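Local coordinates for protein disulfide isomerase (Pseudomonas aeruginosa, PDB 4N30) that probably makes or rearranges disulfide bonds in other proteins as a DsbA-type, thioredoxin-fold oxidoreductase, at residues A[119-122]-A[123-127]; A[101-104]-A[105-109]; A[178-182]-A[183-187]; A[93-96]-A[97-100]. One frame throughout, in Å; residues are numbered along the deposited sequence.

Contact 1 (A[119-122]-A[123-127]); sequences KAFW and SAIDA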
# COMPACT_ATOMS: atom_id res chain seq x y z
N LYS A 119 1.67 1.42 -12.69
CA LYS A 119 2.57 2.50 -12.83
C LYS A 119 1.89 3.80 -12.32
O LYS A 119 2.47 4.56 -11.53
CB LYS A 119 2.99 2.68 -14.33
CG LYS A 119 3.85 3.93 -14.62
CD LYS A 119 5.28 3.74 -14.12
CE LYS A 119 6.11 5.03 -14.13
NZ LYS A 119 6.74 5.25 -15.46
N ALA A 120 0.62 4.00 -12.68
CA ALA A 120 -0.11 5.18 -12.20
C ALA A 120 -0.38 5.11 -10.69
O ALA A 120 -0.32 6.16 -10.04
CB ALA A 120 -1.43 5.39 -12.98
N PHE A 121 -0.71 3.94 -10.22
CA PHE A 121 -1.00 3.77 -8.82
C PHE A 121 0.21 4.15 -7.96
O PHE A 121 0.10 5.01 -7.05
CB PHE A 121 -1.41 2.31 -8.54
CG PHE A 121 -1.60 1.98 -7.09
CD1 PHE A 121 -2.87 2.09 -6.57
CD2 PHE A 121 -0.58 1.54 -6.26
CE1 PHE A 121 -3.15 1.75 -5.25
CE2 PHE A 121 -0.87 1.19 -4.93
CZ PHE A 121 -2.14 1.35 -4.43
N TRP A 122 1.37 3.62 -8.28
CA TRP A 122 2.55 3.92 -7.47
C TRP A 122 3.09 5.31 -7.70
O TRP A 122 3.55 5.91 -6.74
CB TRP A 122 3.62 2.83 -7.70
CG TRP A 122 3.21 1.53 -7.11
CD1 TRP A 122 2.67 0.44 -7.79
CD2 TRP A 122 3.27 1.14 -5.74
NE1 TRP A 122 2.35 -0.58 -6.92
CE2 TRP A 122 2.74 -0.21 -5.65
CE3 TRP A 122 3.72 1.77 -4.53
CZ2 TRP A 122 2.62 -0.86 -4.44
CZ3 TRP A 122 3.64 1.08 -3.32
CH2 TRP A 122 3.07 -0.24 -3.29
N SER A 123 2.90 5.85 -8.89
CA SER A 123 3.23 7.24 -9.11
C SER A 123 2.32 8.15 -8.32
O SER A 123 2.79 9.18 -7.80
CB SER A 123 3.22 7.61 -10.60
OG SER A 123 4.29 6.97 -11.24
N ALA A 124 1.06 7.79 -8.16
CA ALA A 124 0.08 8.65 -7.43
C ALA A 124 0.45 8.56 -5.96
O ALA A 124 0.27 9.55 -5.20
CB ALA A 124 -1.35 8.24 -7.67
N ILE A 125 0.84 7.36 -5.46
CA ILE A 125 1.31 7.26 -4.05
C ILE A 125 2.46 8.24 -3.79
O ILE A 125 2.48 9.03 -2.79
CB ILE A 125 1.73 5.81 -3.75
CG1 ILE A 125 0.47 4.94 -3.61
CG2 ILE A 125 2.59 5.75 -2.42
CD1 ILE A 125 0.67 3.49 -3.38
N ASP A 126 3.48 8.26 -4.68
CA ASP A 126 4.60 9.21 -4.52
C ASP A 126 4.13 10.64 -4.58
O ASP A 126 4.56 11.52 -3.80
CB ASP A 126 5.67 9.00 -5.63
CG ASP A 126 6.46 7.72 -5.46
OD1 ASP A 126 6.45 7.17 -4.38
OD2 ASP A 126 7.03 7.28 -6.52
N ALA A 127 3.29 10.92 -5.56
CA ALA A 127 2.85 12.31 -5.72
C ALA A 127 2.09 12.77 -4.48
O ALA A 127 2.26 13.93 -4.05
CB ALA A 127 1.94 12.41 -6.95
O HOH W 1 5.29 4.80 -4.83
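Ile125 lays its CD1 methyl over the indole of Trp122, three residues back along the helix. CD1 lies 4.1 Å from the centroid of the Trp122 six-membered ring and 28° off the ring normal, a CH-pi contact over the face. Trp122 CE3 and CZ3 are the nearest ring atoms, so the methyl sits toward the rim. An Ile125 chi1 of -75° places CG1 opposite the carbonyl carbon, and the extended branch then runs alongside Trp122, both side chains pointing the same way. Ile125 CG1 also rests over one face of the Phe121 ring. Ser123 N donates to Lys119 O at 3.0 Å. Further along the same ladder, Ile125 N bonds Phe121 O at 2.9 Å and Asp126 N bonds Trp122 O at 3.1 Å. A water donates to Trp122 O as well, at 2.8 Å, giving this carbonyl two partners. These side chains belong to helix 99-131, whose aromatic face meets the sheet: Trp122 packs on Leu88 and Trp90 of strand 86-92 and edge-to-face with Tyr49 of strand 48-49, while Ser123 touches Phe146 in a loop.

Contact 2 (A[101-104]-A[105-109]); sequences AARH and QARLV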
# COMPACT_ATOMS: atom_id res chain seq x y z
N ALA A 101 -8.72 13.44 4.76
CA ALA A 101 -7.62 13.50 3.83
C ALA A 101 -7.10 12.13 3.50
O ALA A 101 -6.87 11.81 2.34
CB ALA A 101 -6.48 14.32 4.38
N ALA A 102 -6.90 11.27 4.52
CA ALA A 102 -6.33 9.95 4.25
C ALA A 102 -7.29 9.09 3.44
O ALA A 102 -6.90 8.28 2.59
CB ALA A 102 -5.89 9.30 5.56
N ARG A 103 -8.60 9.21 3.75
CA ARG A 103 -9.62 8.42 2.97
C ARG A 103 -9.69 8.91 1.51
O ARG A 103 -9.73 8.08 0.59
CB ARG A 103 -10.99 8.54 3.65
CG ARG A 103 -10.96 8.04 5.07
CD ARG A 103 -12.32 7.96 5.71
NE ARG A 103 -13.00 9.26 5.81
CZ ARG A 103 -13.10 10.00 6.93
NH1 ARG A 103 -12.51 9.66 8.10
NH2 ARG A 103 -13.84 11.11 6.85
N HIS A 104 -9.76 10.23 1.33
CA HIS A 104 -9.86 10.77 -0.04
C HIS A 104 -8.60 10.37 -0.81
O HIS A 104 -8.71 10.03 -2.00
CB HIS A 104 -9.83 12.31 0.16
CG HIS A 104 -9.76 13.08 -1.13
ND1 HIS A 104 -10.67 12.89 -2.16
CD2 HIS A 104 -8.83 13.98 -1.52
CE1 HIS A 104 -10.32 13.74 -3.15
NE2 HIS A 104 -9.18 14.40 -2.78
N GLN A 105 -7.41 10.39 -0.17
CA GLN A 105 -6.19 10.05 -0.88
C GLN A 105 -6.14 8.57 -1.22
O GLN A 105 -5.63 8.21 -2.33
CB GLN A 105 -5.01 10.50 -0.04
CG GLN A 105 -4.94 12.04 -0.09
CD GLN A 105 -4.15 12.63 1.09
OE1 GLN A 105 -3.26 11.94 1.71
NE2 GLN A 105 -4.41 13.84 1.40
N ALA A 106 -6.69 7.67 -0.38
CA ALA A 106 -6.80 6.28 -0.73
C ALA A 106 -7.65 6.12 -2.02
O ALA A 106 -7.34 5.32 -2.89
CB ALA A 106 -7.38 5.50 0.46
N ARG A 107 -8.74 6.86 -2.07
CA ARG A 107 -9.58 6.77 -3.26
C ARG A 107 -8.87 7.32 -4.47
O ARG A 107 -9.03 6.73 -5.59
CB ARG A 107 -10.89 7.51 -3.00
CG ARG A 107 -11.82 6.92 -1.93
CD ARG A 107 -13.09 7.71 -1.67
NE ARG A 107 -13.63 7.44 -0.38
CZ ARG A 107 -13.61 8.30 0.67
NH1 ARG A 107 -13.31 9.58 0.52
NH2 ARG A 107 -14.19 7.85 1.77
N LEU A 108 -8.12 8.37 -4.38
CA LEU A 108 -7.39 8.93 -5.51
C LEU A 108 -6.42 7.88 -6.06
O LEU A 108 -6.36 7.69 -7.30
CB LEU A 108 -6.58 10.16 -5.13
CG LEU A 108 -7.41 11.37 -4.92
CD1 LEU A 108 -6.50 12.48 -4.39
CD2 LEU A 108 -8.11 11.80 -6.19
N VAL A 109 -5.75 7.11 -5.19
CA VAL A 109 -4.73 6.22 -5.74
C VAL A 109 -5.44 4.98 -6.44
O VAL A 109 -4.97 4.47 -7.47
CB VAL A 109 -3.62 5.75 -4.78
CG1 VAL A 109 -2.83 6.93 -4.28
CG2 VAL A 109 -4.16 4.90 -3.64
O HOH W 2 -12.92 11.42 -1.91
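With chi1 at 173°, His104 swings CG away from its own backbone N so that the imidazole lies along the helix toward Leu108. Leu108 meets it with CG opposite its carbonyl carbon (chi1 -74°). The result is a CH-pi contact: Leu108 CG is 4.3 Å from the centroid of the His104 ring and 19° off the normal, and Leu108 CD1 approaches His104 NE2 to 3.7 Å. Both ring nitrogens have polar partners. NE2 is hydrogen-bonded to Gly142 O, and ND1 meets a water at 2.7 Å that lies in the ring plane at its edge; the same water accepts from Arg107 NH1 at 3.1 Å, bridging the two side chains. Arg107 folds back over the preceding turn, one face of its guanidinium above the carbonyl of Arg103, and its NH2 comes within 3.8 Å of Arg103 CB. Glu100, in the conformer modelled, forms a salt bridge with Arg103 and a long, weak ion pair with Arg107. Underneath, the helical ladder is regular, for example Leu108 N to His104 O at 3.0 Å. This part of helix 99-131 is flanked by two helices: Leu108 packs on Leu154 and Ala158 of helix 151-160, while Ala106 and Arg107 lie against Ile168 of helix 162-177, with Arg107 touching Ala158 as well.

Contact 3 (A[178-182]-A[183-187]); sequences KGITA and TPTLV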
# COMPACT_ATOMS: atom_id res chain seq x y z
N LYS A 178 -7.48 -8.50 11.95
CA LYS A 178 -6.14 -9.04 12.31
C LYS A 178 -5.62 -8.23 13.46
O LYS A 178 -4.49 -8.47 13.90
CB LYS A 178 -5.18 -8.91 11.12
CG LYS A 178 -5.46 -9.89 9.99
CD LYS A 178 -4.38 -9.64 8.95
CE LYS A 178 -4.63 -10.35 7.63
NZ LYS A 178 -3.81 -11.58 7.71
N GLY A 179 -6.36 -7.29 14.02
CA GLY A 179 -5.84 -6.54 15.16
C GLY A 179 -4.80 -5.49 14.79
O GLY A 179 -4.07 -4.98 15.69
N ILE A 180 -4.76 -5.06 13.56
CA ILE A 180 -3.78 -4.04 13.10
C ILE A 180 -4.33 -2.65 13.42
O ILE A 180 -5.54 -2.36 13.14
CB ILE A 180 -3.60 -4.18 11.58
CG1 ILE A 180 -2.92 -5.50 11.30
CG2 ILE A 180 -2.64 -3.11 11.04
CD1 ILE A 180 -2.67 -5.83 9.81
N THR A 181 -3.59 -1.81 14.08
CA THR A 181 -4.09 -0.51 14.51
C THR A 181 -3.23 0.64 14.02
O THR A 181 -3.64 1.79 14.23
CB THR A 181 -4.17 -0.44 16.06
OG1 THR A 181 -2.89 -0.22 16.61
CG2 THR A 181 -4.82 -1.64 16.73
N ALA A 182 -2.00 0.41 13.54
CA ALA A 182 -1.05 1.50 13.26
C ALA A 182 -0.39 1.23 11.93
O ALA A 182 -0.42 0.12 11.44
CB ALA A 182 -0.01 1.69 14.38
N THR A 183 0.21 2.28 11.35
CA THR A 183 0.86 2.17 10.04
C THR A 183 2.25 2.65 10.06
O THR A 183 2.62 3.56 10.86
CB THR A 183 0.11 2.97 8.95
OG1 THR A 183 -0.06 4.32 9.40
CG2 THR A 183 -1.32 2.40 8.71
N PRO A 184 3.16 2.06 9.32
CA PRO A 184 2.93 0.86 8.49
C PRO A 184 2.92 -0.39 9.32
O PRO A 184 3.64 -0.51 10.39
CB PRO A 184 4.17 0.85 7.56
CG PRO A 184 5.27 1.48 8.45
CD PRO A 184 4.56 2.56 9.20
N THR A 185 2.11 -1.34 8.95
CA THR A 185 2.20 -2.72 9.54
C THR A 185 2.32 -3.64 8.34
O THR A 185 1.65 -3.43 7.30
CB THR A 185 0.96 -3.07 10.32
OG1 THR A 185 0.94 -2.28 11.51
CG2 THR A 185 0.96 -4.56 10.77
N LEU A 186 3.22 -4.59 8.42
CA LEU A 186 3.44 -5.59 7.34
C LEU A 186 2.81 -6.91 7.65
O LEU A 186 2.95 -7.34 8.78
CB LEU A 186 4.94 -5.75 7.08
CG LEU A 186 5.72 -4.47 6.93
CD1 LEU A 186 7.20 -4.83 6.58
CD2 LEU A 186 5.12 -3.55 5.85
N VAL A 187 2.22 -7.51 6.65
CA VAL A 187 1.87 -8.95 6.74
C VAL A 187 2.67 -9.57 5.59
O VAL A 187 2.34 -9.31 4.44
CB VAL A 187 0.36 -9.20 6.62
CG1 VAL A 187 0.13 -10.74 6.57
CG2 VAL A 187 -0.39 -8.61 7.80
O HOH W 3 -0.68 -2.36 13.79
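Thr185 and Ile180 form the close-packed part of this reversal (end-to-end directions 147° apart), in which the loop runs back along the strand that follows it. Ile180 CG2 reaches Thr185 CB at 3.7 Å, and its other branch ends with CD1 at 4.1 Å from Val187 CG2, the isoleucine crossing both strand residues obliquely. The polar part is just as compact: Thr185 OG1 donates to Ala182 O at 2.8 Å, approaching from above the carbonyl plane (39° out of it). A chi1 of -70° turns OG1 toward the loop and leaves the CG2 methyl to Ile180. Opposed to this is a looser margin. Lys178 runs past Val187 with its chain bent at the last torsion, NZ no nearer than 4.2 Å to Val187 CG1, and Thr181 is exposed. A water enters between loop and strand, accepting from Thr181 N at 3.0 Å and donating to Thr185 OG1 at 2.8 Å. Where the chain turns from loop to strand it passes through the cis peptide before Pro184, the cis-proline loop of thioredoxin folds, where Thr183 touches Cys66 and Cys69, the likely redox pair. The chemistry implies that one hydroxyl does double duty: Thr185 OG1 donates a hydrogen bond to Ala182 O and accepts one from the water, tying loop to strand at two points.

Contact 4 (A[93-96]-A[97-100]); sequences LPLQ and MHGE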
# COMPACT_ATOMS: atom_id res chain seq x y z
N LEU A 93 -4.91 1.35 5.00
CA LEU A 93 -5.36 1.56 6.33
C LEU A 93 -5.18 3.04 6.65
O LEU A 93 -4.42 3.41 7.52
CB LEU A 93 -4.61 0.66 7.29
CG LEU A 93 -5.06 0.70 8.76
CD1 LEU A 93 -6.51 0.26 8.84
CD2 LEU A 93 -4.18 -0.20 9.63
N PRO A 94 -6.09 3.87 6.11
CA PRO A 94 -6.11 5.27 6.52
C PRO A 94 -6.54 5.33 7.97
O PRO A 94 -7.60 4.82 8.32
CB PRO A 94 -7.17 5.90 5.58
CG PRO A 94 -7.99 4.71 5.13
CD PRO A 94 -7.07 3.54 5.05
N LEU A 95 -5.80 5.99 8.81
CA LEU A 95 -6.04 5.98 10.27
C LEU A 95 -7.05 7.06 10.58
O LEU A 95 -7.04 8.15 10.01
CB LEU A 95 -4.75 6.25 11.06
CG LEU A 95 -3.68 5.14 10.86
CD1 LEU A 95 -2.44 5.60 11.64
CD2 LEU A 95 -4.23 3.80 11.33
N GLN A 96 -7.95 6.78 11.51
CA GLN A 96 -9.01 7.72 11.84
C GLN A 96 -8.46 9.09 12.23
O GLN A 96 -9.10 10.10 11.89
CB GLN A 96 -9.87 7.15 13.00
CG GLN A 96 -11.14 7.97 13.31
CD GLN A 96 -12.12 8.10 12.12
OE1 GLN A 96 -12.31 7.18 11.38
NE2 GLN A 96 -12.67 9.32 11.98
N MET A 97 -7.31 9.16 12.93
CA MET A 97 -6.78 10.47 13.34
C MET A 97 -6.32 11.32 12.15
O MET A 97 -6.12 12.52 12.37
CB MET A 97 -5.64 10.28 14.35
CG MET A 97 -4.35 9.74 13.68
SD MET A 97 -3.27 9.09 14.92
CE MET A 97 -1.82 8.78 13.93
N HIS A 98 -6.19 10.70 10.96
CA HIS A 98 -5.89 11.45 9.78
C HIS A 98 -7.08 11.87 8.94
O HIS A 98 -6.92 12.52 7.89
CB HIS A 98 -4.81 10.72 8.94
CG HIS A 98 -3.53 10.54 9.65
ND1 HIS A 98 -2.86 11.44 10.45
CD2 HIS A 98 -2.75 9.43 9.57
CE1 HIS A 98 -1.69 10.87 10.86
NE2 HIS A 98 -1.64 9.65 10.33
N GLY A 99 -8.27 11.46 9.38
CA GLY A 99 -9.55 12.02 8.90
C GLY A 99 -9.79 11.86 7.40
O GLY A 99 -9.33 10.90 6.74
N GLU A 100 -10.49 12.84 6.88
CA GLU A 100 -10.93 12.80 5.52
C GLU A 100 -9.78 12.74 4.54
O GLU A 100 -9.90 12.08 3.50
CB GLU A 100 -11.88 14.03 5.26
CG GLU A 100 -12.48 14.07 3.84
CD GLU A 100 -13.30 12.81 3.47
OE1 GLU A 100 -13.69 11.99 4.30
OE2 GLU A 100 -13.49 12.51 2.25
O HOH W 4 -8.70 8.40 7.72
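Met97 opens the second segment by laying its side chain beside Leu95, the two pointing the same way, with CE at 4.0 Å from Leu95 CD1. A chi1 of 73° tucks CG back over its own backbone, and from there it lies above the centre of the next side chain, the His98 imidazole; the methionine chain is extended beyond that. His98 itself turns back twice on Leu95: its N donates to Leu95 O at 2.9 Å, from above the carbonyl plane, and its CD2 touches Leu95 CB at 4.0 Å. Gly99 follows with a second bond over three residues, N to Gln96 O at 3.0 Å, its donor lying 62° out of the carbonyl plane. The two successive bonds are those of a 3-10 turn. Gly99 then takes a positive phi of 59°, and its carbonyl oxygen accepts from a water at 2.8 Å that also donates to Leu95 O at 2.8 Å. Leu95 O is therefore gripped by the His98 N-H and by the water, which closes the turn. Glu100 points away from the turn and leads on into the helix. The turn carries the chain from strand 86-92 into helix 99-131. Leu95 N is hydrogen-bonded to Asp63 OD2, whose side chain also touches His98; Leu95 leans on Thr183, and Pro94 bridges Ala102 of helix 99-131 and Ile172 of helix 162-177.

Along the chain the order is contact 4, contact 2, contact 1, then contact 3. The first three follow helix 99-131: contact 4 leads into it, contact 2 begins where contact 4 ends (centres 10 Å apart), and contact 1 lies a further 12 Å on between centres, touching contact 2 through Val109. Cys111, disulfide-bonded to Cys157, falls between contacts 2 and 1. Contact 3 belongs to the loop entering strand 185-190 and packs on contact 4 through Ile180 and Thr183 against Leu93, their centres 14 Å apart. Contacts 1 and 3 lie on opposite sides of the chain's centre, 22 Å between centres. Helix 99-131 thus links the loops near the probable CxxC site with the aromatic packing against the sheet.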